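Local coordinates for protein anastral spindle 2, SAS 4 (Drosophila melanogaster, PDB 4BY2) that probably acts as a molecular adaptor and tubulin-binding protein in centriole assembly, seen here as a Sas-4 TCP domain fused to a proline-rich motif of Ana2, at residues A[178-183]-A[192-197]; A[159-164]-A[172-177]; A[121-126]-A[135-140]. One frame throughout, in Å; residues are numbered along the deposited sequence.

Contact 1: residues A[178-183]-A[192-197]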
loop_
_atom_site.group_PDB
_atom_site.type_symbol
_atom_site.label_atom_id
_atom_site.label_comp_id
_atom_site.label_asym_id
_atom_site.label_seq_id
_atom_site.Cartn_x
_atom_site.Cartn_y
_atom_site.Cartn_z
ATOM N N ASP A 178 -5.362 18.478 -13.840
ATOM C CA ASP A 178 -5.127 19.452 -14.911
ATOM C C ASP A 178 -3.634 19.647 -15.206
ATOM O O ASP A 178 -3.270 19.955 -16.342
ATOM C CB ASP A 178 -5.802 20.801 -14.591
ATOM C CG ASP A 178 -5.569 21.348 -13.189
ATOM O OD1 ASP A 178 -4.559 20.965 -12.558
ATOM O OD2 ASP A 178 -6.392 22.167 -12.729
ATOM N N GLY A 179 -2.801 19.474 -14.180
ATOM C CA GLY A 179 -1.354 19.610 -14.279
ATOM C C GLY A 179 -0.737 20.567 -13.279
ATOM O O GLY A 179 0.489 20.694 -13.232
ATOM N N THR A 180 -1.585 21.242 -12.466
ATOM C CA THR A 180 -1.178 22.221 -11.450
ATOM C C THR A 180 -0.321 21.575 -10.357
ATOM O O THR A 180 -0.667 20.505 -9.854
ATOM C CB THR A 180 -2.407 22.962 -10.881
ATOM O OG1 THR A 180 -3.306 23.288 -11.941
ATOM C CG2 THR A 180 -2.035 24.234 -10.130
ATOM N N HIS A 181 0.800 22.229 -10.007
ATOM C CA HIS A 181 1.734 21.764 -8.984
ATOM C C HIS A 181 1.865 22.778 -7.841
ATOM O O HIS A 181 2.486 23.831 -8.010
ATOM C CB HIS A 181 3.097 21.393 -9.609
ATOM C CG HIS A 181 4.129 20.908 -8.633
ATOM N ND1 HIS A 181 3.887 19.833 -7.794
ATOM C CD2 HIS A 181 5.396 21.340 -8.431
ATOM C CE1 HIS A 181 4.997 19.664 -7.095
ATOM N NE2 HIS A 181 5.934 20.542 -7.448
ATOM N N LEU A 182 1.258 22.457 -6.683
ATOM C CA LEU A 182 1.285 23.301 -5.489
ATOM C C LEU A 182 2.338 22.813 -4.498
ATOM O O LEU A 182 2.368 21.630 -4.164
ATOM C CB LEU A 182 -0.113 23.375 -4.834
ATOM C CG LEU A 182 -0.244 24.085 -3.469
ATOM C CD1 LEU A 182 0.064 25.579 -3.565
ATOM C CD2 LEU A 182 -1.625 23.882 -2.886
ATOM N N VAL A 183 3.204 23.731 -4.039
ATOM C CA VAL A 183 4.270 23.443 -3.081
ATOM C C VAL A 183 4.059 24.283 -1.820
ATOM O O VAL A 183 4.241 25.499 -1.850
ATOM C CB VAL A 183 5.700 23.633 -3.669
ATOM C CG1 VAL A 183 6.767 23.151 -2.691
ATOM C CG2 VAL A 183 5.858 22.935 -5.015
ATOM N N LEU A 192 2.914 28.041 -6.356
ATOM C CA LEU A 192 1.903 27.465 -7.238
ATOM C C LEU A 192 2.334 27.510 -8.709
ATOM O O LEU A 192 2.396 28.585 -9.311
ATOM C CB LEU A 192 0.539 28.146 -7.006
ATOM C CG LEU A 192 -0.681 27.577 -7.733
ATOM C CD1 LEU A 192 -1.145 26.276 -7.104
ATOM C CD2 LEU A 192 -1.823 28.567 -7.710
ATOM N N ASN A 193 2.646 26.330 -9.273
ATOM C CA ASN A 193 3.064 26.171 -10.666
ATOM C C ASN A 193 1.860 25.766 -11.524
ATOM O O ASN A 193 1.475 24.595 -11.555
ATOM C CB ASN A 193 4.215 25.161 -10.787
ATOM C CG ASN A 193 5.462 25.547 -10.029
ATOM O OD1 ASN A 193 6.214 26.440 -10.431
ATOM N ND2 ASN A 193 5.722 24.860 -8.924
ATOM N N LEU A 194 1.245 26.759 -12.187
ATOM C CA LEU A 194 0.074 26.593 -13.053
ATOM C C LEU A 194 0.428 25.800 -14.332
ATOM O O LEU A 194 1.594 25.825 -14.743
ATOM C CB LEU A 194 -0.511 27.978 -13.430
ATOM C CG LEU A 194 -1.408 28.738 -12.422
ATOM C CD1 LEU A 194 -2.631 27.930 -11.998
ATOM C CD2 LEU A 194 -0.621 29.299 -11.239
ATOM N N PRO A 195 -0.540 25.099 -14.984
ATOM C CA PRO A 195 -0.193 24.340 -16.203
ATOM C C PRO A 195 0.151 25.208 -17.423
ATOM O O PRO A 195 0.894 24.754 -18.298
ATOM C CB PRO A 195 -1.431 23.472 -16.440
ATOM C CG PRO A 195 -2.549 24.238 -15.836
ATOM C CD PRO A 195 -1.971 24.938 -14.642
ATOM N N ASN A 196 -0.373 26.455 -17.469
ATOM C CA ASN A 196 -0.151 27.416 -18.558
ATOM C C ASN A 196 1.242 28.082 -18.538
ATOM O O ASN A 196 1.623 28.726 -19.519
ATOM C CB ASN A 196 -1.271 28.475 -18.603
ATOM C CG ASN A 196 -1.577 29.171 -17.293
ATOM O OD1 ASN A 196 -0.696 29.454 -16.473
ATOM N ND2 ASN A 196 -2.843 29.505 -17.090
ATOM N N GLY A 197 1.978 27.916 -17.439
ATOM C CA GLY A 197 3.318 28.471 -17.280
ATOM C C GLY A 197 3.475 29.478 -16.158
ATOM O O GLY A 197 4.605 29.830 -15.807
#

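Contact 2: residues A[159-164]-A[172-177]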
loop_
_atom_site.group_PDB
_atom_site.type_symbol
_atom_site.label_atom_id
_atom_site.label_comp_id
_atom_site.label_asym_id
_atom_site.label_seq_id
_atom_site.Cartn_x
_atom_site.Cartn_y
_atom_site.Cartn_z
ATOM N N SER A 159 -5.831 13.540 -7.902
ATOM C CA SER A 159 -4.893 14.447 -7.231
ATOM C C SER A 159 -3.884 13.631 -6.424
ATOM O O SER A 159 -4.269 12.661 -5.765
ATOM C CB SER A 159 -5.633 15.417 -6.313
ATOM O OG SER A 159 -6.534 16.232 -7.042
ATOM N N ILE A 160 -2.599 14.011 -6.487
ATOM C CA ILE A 160 -1.521 13.308 -5.786
ATOM C C ILE A 160 -0.904 14.188 -4.694
ATOM O O ILE A 160 -0.506 15.318 -4.975
ATOM C CB ILE A 160 -0.455 12.734 -6.777
ATOM C CG1 ILE A 160 -1.106 11.862 -7.879
ATOM C CG2 ILE A 160 0.635 11.948 -6.038
ATOM C CD1 ILE A 160 -0.374 11.858 -9.221
ATOM N N LYS A 161 -0.819 13.661 -3.459
ATOM C CA LYS A 161 -0.221 14.344 -2.313
ATOM C C LYS A 161 1.124 13.677 -1.997
ATOM O O LYS A 161 1.165 12.481 -1.705
ATOM C CB LYS A 161 -1.171 14.299 -1.100
ATOM C CG LYS A 161 -0.729 15.132 0.102
ATOM C CD LYS A 161 -1.626 14.864 1.306
ATOM C CE LYS A 161 -1.181 15.615 2.534
ATOM N NZ LYS A 161 -2.049 15.316 3.702
ATOM N N ILE A 162 2.219 14.450 -2.084
ATOM C CA ILE A 162 3.583 13.982 -1.819
ATOM C C ILE A 162 4.082 14.616 -0.515
ATOM O O ILE A 162 3.993 15.835 -0.363
ATOM C CB ILE A 162 4.549 14.234 -3.024
ATOM C CG1 ILE A 162 3.931 13.804 -4.374
ATOM C CG2 ILE A 162 5.902 13.545 -2.816
ATOM C CD1 ILE A 162 3.435 14.943 -5.257
ATOM N N VAL A 163 4.593 13.789 0.426
ATOM C CA VAL A 163 5.069 14.230 1.745
ATOM C C VAL A 163 6.306 13.433 2.206
ATOM O O VAL A 163 6.319 12.201 2.138
ATOM C CB VAL A 163 3.924 14.255 2.810
ATOM C CG1 VAL A 163 3.006 13.042 2.696
ATOM C CG2 VAL A 163 4.449 14.426 4.237
ATOM N N ASP A 164 7.344 14.167 2.660
ATOM C CA ASP A 164 8.608 13.623 3.146
ATOM C C ASP A 164 9.125 14.445 4.340
ATOM O O ASP A 164 9.449 15.626 4.169
ATOM C CB ASP A 164 9.658 13.573 2.009
ATOM C CG ASP A 164 10.996 12.916 2.348
ATOM O OD1 ASP A 164 11.047 12.112 3.313
ATOM O OD2 ASP A 164 11.974 13.138 1.597
ATOM N N GLU A 172 4.303 19.965 2.199
ATOM C CA GLU A 172 3.552 19.037 1.350
ATOM C C GLU A 172 3.533 19.526 -0.100
ATOM O O GLU A 172 3.502 20.736 -0.346
ATOM C CB GLU A 172 2.101 18.904 1.851
ATOM C CG GLU A 172 1.914 18.036 3.087
ATOM C CD GLU A 172 0.711 18.373 3.949
ATOM O OE1 GLU A 172 -0.269 18.951 3.424
ATOM O OE2 GLU A 172 0.757 18.066 5.162
ATOM N N GLU A 173 3.535 18.578 -1.053
ATOM C CA GLU A 173 3.467 18.857 -2.487
ATOM C C GLU A 173 2.219 18.241 -3.091
ATOM O O GLU A 173 1.829 17.137 -2.711
ATOM C CB GLU A 173 4.721 18.380 -3.219
ATOM C CG GLU A 173 5.832 19.412 -3.232
ATOM C CD GLU A 173 7.074 18.988 -3.988
ATOM O OE1 GLU A 173 7.720 17.998 -3.573
ATOM O OE2 GLU A 173 7.411 19.656 -4.992
ATOM N N TRP A 174 1.588 18.966 -4.024
ATOM C CA TRP A 174 0.357 18.543 -4.676
ATOM C C TRP A 174 0.451 18.577 -6.191
ATOM O O TRP A 174 0.971 19.536 -6.755
ATOM C CB TRP A 174 -0.809 19.418 -4.205
ATOM C CG TRP A 174 -1.329 19.062 -2.845
ATOM C CD1 TRP A 174 -0.897 19.548 -1.645
ATOM C CD2 TRP A 174 -2.414 18.172 -2.552
ATOM N NE1 TRP A 174 -1.644 19.011 -0.622
ATOM C CE2 TRP A 174 -2.585 18.165 -1.151
ATOM C CE3 TRP A 174 -3.262 17.376 -3.343
ATOM C CZ2 TRP A 174 -3.571 17.397 -0.522
ATOM C CZ3 TRP A 174 -4.236 16.614 -2.719
ATOM C CH2 TRP A 174 -4.382 16.626 -1.325
ATOM N N ARG A 175 -0.072 17.530 -6.849
ATOM C CA ARG A 175 -0.116 17.410 -8.305
ATOM C C ARG A 175 -1.549 17.073 -8.712
ATOM O O ARG A 175 -2.025 15.970 -8.441
ATOM C CB ARG A 175 0.891 16.366 -8.821
ATOM C CG ARG A 175 2.345 16.813 -8.714
ATOM C CD ARG A 175 3.264 16.006 -9.613
ATOM N NE ARG A 175 4.664 16.409 -9.466
ATOM C CZ ARG A 175 5.255 17.366 -10.177
ATOM N NH1 ARG A 175 4.573 18.035 -11.099
ATOM N NH2 ARG A 175 6.530 17.663 -9.969
ATOM N N TYR A 176 -2.247 18.048 -9.315
ATOM C CA TYR A 176 -3.647 17.928 -9.728
ATOM C C TYR A 176 -3.818 17.333 -11.130
ATOM O O TYR A 176 -2.848 17.257 -11.890
ATOM C CB TYR A 176 -4.370 19.282 -9.590
ATOM C CG TYR A 176 -4.368 19.822 -8.174
ATOM C CD1 TYR A 176 -3.337 20.640 -7.719
ATOM C CD2 TYR A 176 -5.394 19.512 -7.287
ATOM C CE1 TYR A 176 -3.319 21.123 -6.412
ATOM C CE2 TYR A 176 -5.391 19.995 -5.978
ATOM C CZ TYR A 176 -4.350 20.802 -5.546
ATOM O OH TYR A 176 -4.340 21.283 -4.259
ATOM N N ALA A 177 -5.058 16.897 -11.456
ATOM C CA ALA A 177 -5.441 16.276 -12.730
ATOM C C ALA A 177 -5.160 17.150 -13.962
ATOM O O ALA A 177 -4.763 16.618 -15.003
ATOM C CB ALA A 177 -6.907 15.873 -12.694
#

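Contact 3: residues A[121-126]-A[135-140]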
loop_
_atom_site.group_PDB
_atom_site.type_symbol
_atom_site.label_atom_id
_atom_site.label_comp_id
_atom_site.label_asym_id
_atom_site.label_seq_id
_atom_site.Cartn_x
_atom_site.Cartn_y
_atom_site.Cartn_z
ATOM N N THR A 121 -12.749 -4.749 5.094
ATOM C CA THR A 121 -12.628 -3.405 4.533
ATOM C C THR A 121 -12.350 -3.368 3.010
ATOM O O THR A 121 -12.202 -2.272 2.462
ATOM C CB THR A 121 -11.582 -2.599 5.324
ATOM O OG1 THR A 121 -10.419 -3.400 5.532
ATOM C CG2 THR A 121 -12.112 -2.107 6.664
ATOM N N ASN A 122 -12.305 -4.546 2.327
ATOM C CA ASN A 122 -12.068 -4.692 0.875
ATOM C C ASN A 122 -10.797 -3.937 0.409
ATOM O O ASN A 122 -10.785 -3.289 -0.640
ATOM C CB ASN A 122 -13.333 -4.286 0.078
ATOM C CG ASN A 122 -13.339 -4.655 -1.391
ATOM O OD1 ASN A 122 -12.614 -5.544 -1.852
ATOM N ND2 ASN A 122 -14.175 -3.976 -2.161
ATOM N N THR A 123 -9.725 -4.036 1.215
ATOM C CA THR A 123 -8.456 -3.342 0.992
ATOM C C THR A 123 -7.316 -4.310 0.687
ATOM O O THR A 123 -7.240 -5.387 1.275
ATOM C CB THR A 123 -8.151 -2.444 2.215
ATOM O OG1 THR A 123 -9.308 -1.664 2.530
ATOM C CG2 THR A 123 -6.947 -1.518 2.011
ATOM N N TRP A 124 -6.415 -3.900 -0.217
ATOM C CA TRP A 124 -5.226 -4.649 -0.606
ATOM C C TRP A 124 -3.962 -3.939 -0.112
ATOM O O TRP A 124 -3.891 -2.711 -0.157
ATOM C CB TRP A 124 -5.172 -4.787 -2.132
ATOM C CG TRP A 124 -6.012 -5.900 -2.678
ATOM C CD1 TRP A 124 -7.235 -5.791 -3.275
ATOM C CD2 TRP A 124 -5.685 -7.293 -2.680
ATOM N NE1 TRP A 124 -7.688 -7.035 -3.652
ATOM C CE2 TRP A 124 -6.752 -7.975 -3.308
ATOM C CE3 TRP A 124 -4.589 -8.038 -2.210
ATOM C CZ2 TRP A 124 -6.764 -9.367 -3.461
ATOM C CZ3 TRP A 124 -4.597 -9.415 -2.373
ATOM C CH2 TRP A 124 -5.676 -10.066 -2.989
ATOM N N HIS A 125 -2.961 -4.709 0.341
ATOM C CA HIS A 125 -1.671 -4.173 0.778
ATOM C C HIS A 125 -0.536 -4.988 0.150
ATOM O O HIS A 125 -0.388 -6.174 0.454
ATOM C CB HIS A 125 -1.556 -4.112 2.311
ATOM C CG HIS A 125 -0.245 -3.573 2.804
ATOM N ND1 HIS A 125 -0.029 -2.215 2.941
ATOM C CD2 HIS A 125 0.872 -4.232 3.189
ATOM C CE1 HIS A 125 1.207 -2.089 3.398
ATOM N NE2 HIS A 125 1.790 -3.275 3.562
ATOM N N THR A 126 0.248 -4.354 -0.744
ATOM C CA THR A 126 1.362 -5.015 -1.420
ATOM C C THR A 126 2.705 -4.511 -0.910
ATOM O O THR A 126 2.952 -3.307 -0.909
ATOM C CB THR A 126 1.224 -4.917 -2.949
ATOM O OG1 THR A 126 -0.112 -5.249 -3.327
ATOM C CG2 THR A 126 2.201 -5.830 -3.687
ATOM N N LEU A 135 -0.977 0.536 -0.676
ATOM C CA LEU A 135 -2.317 0.317 -0.134
ATOM C C LEU A 135 -3.356 0.650 -1.199
ATOM O O LEU A 135 -3.255 1.700 -1.824
ATOM C CB LEU A 135 -2.545 1.188 1.102
ATOM C CG LEU A 135 -2.110 0.595 2.429
ATOM C CD1 LEU A 135 -2.057 1.668 3.504
ATOM C CD2 LEU A 135 -3.042 -0.536 2.856
ATOM N N GLU A 136 -4.334 -0.238 -1.423
ATOM C CA GLU A 136 -5.381 -0.034 -2.430
ATOM C C GLU A 136 -6.758 -0.090 -1.768
ATOM O O GLU A 136 -7.197 -1.162 -1.343
ATOM C CB GLU A 136 -5.271 -1.069 -3.573
ATOM C CG GLU A 136 -3.989 -0.980 -4.387
ATOM C CD GLU A 136 -3.301 -2.308 -4.644
ATOM O OE1 GLU A 136 -2.618 -2.817 -3.724
ATOM O OE2 GLU A 136 -3.429 -2.830 -5.775
ATOM N N PHE A 137 -7.423 1.070 -1.670
ATOM C CA PHE A 137 -8.744 1.218 -1.058
ATOM C C PHE A 137 -9.886 1.044 -2.080
ATOM O O PHE A 137 -9.651 1.279 -3.268
ATOM C CB PHE A 137 -8.831 2.548 -0.287
ATOM C CG PHE A 137 -7.915 2.589 0.916
ATOM C CD1 PHE A 137 -8.292 2.000 2.119
ATOM C CD2 PHE A 137 -6.663 3.186 0.837
ATOM C CE1 PHE A 137 -7.433 2.016 3.224
ATOM C CE2 PHE A 137 -5.806 3.205 1.944
ATOM C CZ PHE A 137 -6.195 2.614 3.127
ATOM N N PRO A 138 -11.112 0.618 -1.663
ATOM C CA PRO A 138 -12.197 0.383 -2.646
ATOM C C PRO A 138 -12.626 1.563 -3.525
ATOM O O PRO A 138 -13.190 1.328 -4.594
ATOM C CB PRO A 138 -13.369 -0.094 -1.782
ATOM C CG PRO A 138 -12.759 -0.579 -0.533
ATOM C CD PRO A 138 -11.547 0.252 -0.299
ATOM N N ASN A 139 -12.377 2.810 -3.087
ATOM C CA ASN A 139 -12.732 4.033 -3.820
ATOM C C ASN A 139 -11.710 4.441 -4.887
ATOM O O ASN A 139 -11.908 5.443 -5.575
ATOM C CB ASN A 139 -12.985 5.190 -2.841
ATOM C CG ASN A 139 -11.797 5.606 -1.996
ATOM O OD1 ASN A 139 -10.788 4.900 -1.868
ATOM N ND2 ASN A 139 -11.906 6.769 -1.376
ATOM N N GLY A 140 -10.637 3.668 -5.010
ATOM C CA GLY A 140 -9.563 3.930 -5.957
ATOM C C GLY A 140 -8.361 4.622 -5.343
ATOM O O GLY A 140 -7.375 4.860 -6.047
HETATM O O HOH W 1 -9.088 -2.580 -2.933
#

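Contact 1: residues A[178-183]-A[192-197]
The beta hairpin of strands 181-185 and 190-193, in the TCP domain of the Sas-4 part, is held here by H181 and N193. They form an antiparallel hydrogen-bonded pair. H181 N donates to N193 O at 2.9 Å, nearly straight at 173°. N193 N returns the bond to H181 O at 2.8 Å. The two side chains lie side by side on one face and point the same way. The imidazole and amide planes are only 15° apart, and H181 CD2 is 3.6 Å from N193 ND2. H181 ND1 bonds to W174 O, H181 NE2 has a weak bond to E173 OE2, and N193 OD1 bonds to K199 NZ.

L182 and L192 make the next pair, non-hydrogen-bonded, on the other face. L192 CG is anti to the backbone N (chi1 -174°), and CD1 beyond it meets two residues. L192 CD1 lies 3.8 Å from L182 CD1, and L192 CD1 is also 3.8 Å from T180 CG2. The hydroxyl of T180 bonds within its own segment. T180 OG1 donates to D178 OD1 at 2.7 Å, and T180 N does so at 3.0 Å. Both donors come from the same face of the carboxylate, above its plane. The backbone N bond makes an Asx turn. T180 OG1 also has P195 CD beside it at 3.4 Å. P195 sits in the type I turn from L194 to G197, which leads on to strand 199-202. Short hairpins joined in this way are typical of the extended antiparallel beta meander of the TCP domain.

Contact 2: residues A[159-164]-A[172-177]
I160 and R175 satisfy each other's backbone, as do I162 and E173 two residues along. I160 N donates to R175 O at 2.8 Å, and R175 N donates back to I160 O at 2.9 Å. I162 N reaches E173 O at 2.8 Å with an angle of 176°. E173 N closes that pair on I162 O at 2.9 Å. Between them, K161 and W174 form a non-hydrogen-bonded pair. The backbone of K161 bonds instead to I153.

The contact is the hairpin of strands 160-163 and 170-175 in the Sas-4 TCP domain. Each strand has a further antiparallel neighbour, 151-154 on one side and 181-185 on the other.

K161 runs extended over one face of the W174 indole. With CG anti to the backbone N (chi1 -173°), K161 CG lies over that face, toward the rim; the chain is extended beyond it. K161 CB lies 3.9 Å from the centroid of the W174 six-membered ring, 9° off its normal, a CH-pi contact. The opposite face carries Y176 OH, set toward the rim. K161 NZ is 4.1 Å from E172 OE1, too far for a salt bridge, and has a weak bond to V24 O of the fused Ana2 part. The carboxylate of E173 is paired with K170 in a salt bridge through OE2. S159 OG has a weak bond to N157 OD1. S159 CB meets the edge of W174 at CZ3, 4.0 Å away.

Contact 3: residues A[121-126]-A[135-140]
E136 O accepts two hydrogen bonds, from W124 N at 3.1 Å and from a water at 2.8 Å. The same water donates to N122 O, so it bridges the two segments where the strand pairing gives out. E136 N donates back to W124 O at 2.8 Å. This is the open end of the hairpin of strands 123-128 and 133-136, in the antiparallel meander of the Sas-4 TCP domain. N122 and T123 together face Y118 of the preceding strand, a G1 beta bulge.

T123 splits its two branches. CG2 is anti to the backbone N and lies over a face of the F137 ring, 4.1 Å from the ring centroid, a CH-pi contact. OG1 donates to T121 O at 3.0 Å, coming from well above the carbonyl plane, 73° out of it. F137 opens a type I turn that G140 N closes by bonding to F137 O at 3.1 Å.

H125 and L135 form the non-hydrogen-bonded pair, on the same face as each other. L135 meets the imidazole at its edge, with L135 CG in the ring plane and 3.5 Å from H125 ND1. H125 also touches R15 and L135 touches P18, both in the fused Ana2 part. N122 and P138 slide past each other in opposite directions. N122 OD1 bonds to Y117 OH, while P138 CG sits 3.4 Å from N122 O.

How the contacts relate
All three contacts are hairpins of the antiparallel meander in the Sas-4 part, met in the chain order 3, 2, 1. Contacts 1 and 2 adjoin, with centres 11 Å apart, because strands 170-175 and 181-185 are neighbours. L182 O and W174 N, 2.8 Å apart, probably hydrogen-bond across that boundary. Contact 3 stands apart from both. Its centre is about 19 Å from that of contact 2 and about 29 Å from that of contact 1. Its nearest atoms are about 8 Å and 16 Å away from them. Contacts 2 and 3 both border the Ana2 part of the engineered fusion, contact 2 by a weak bond.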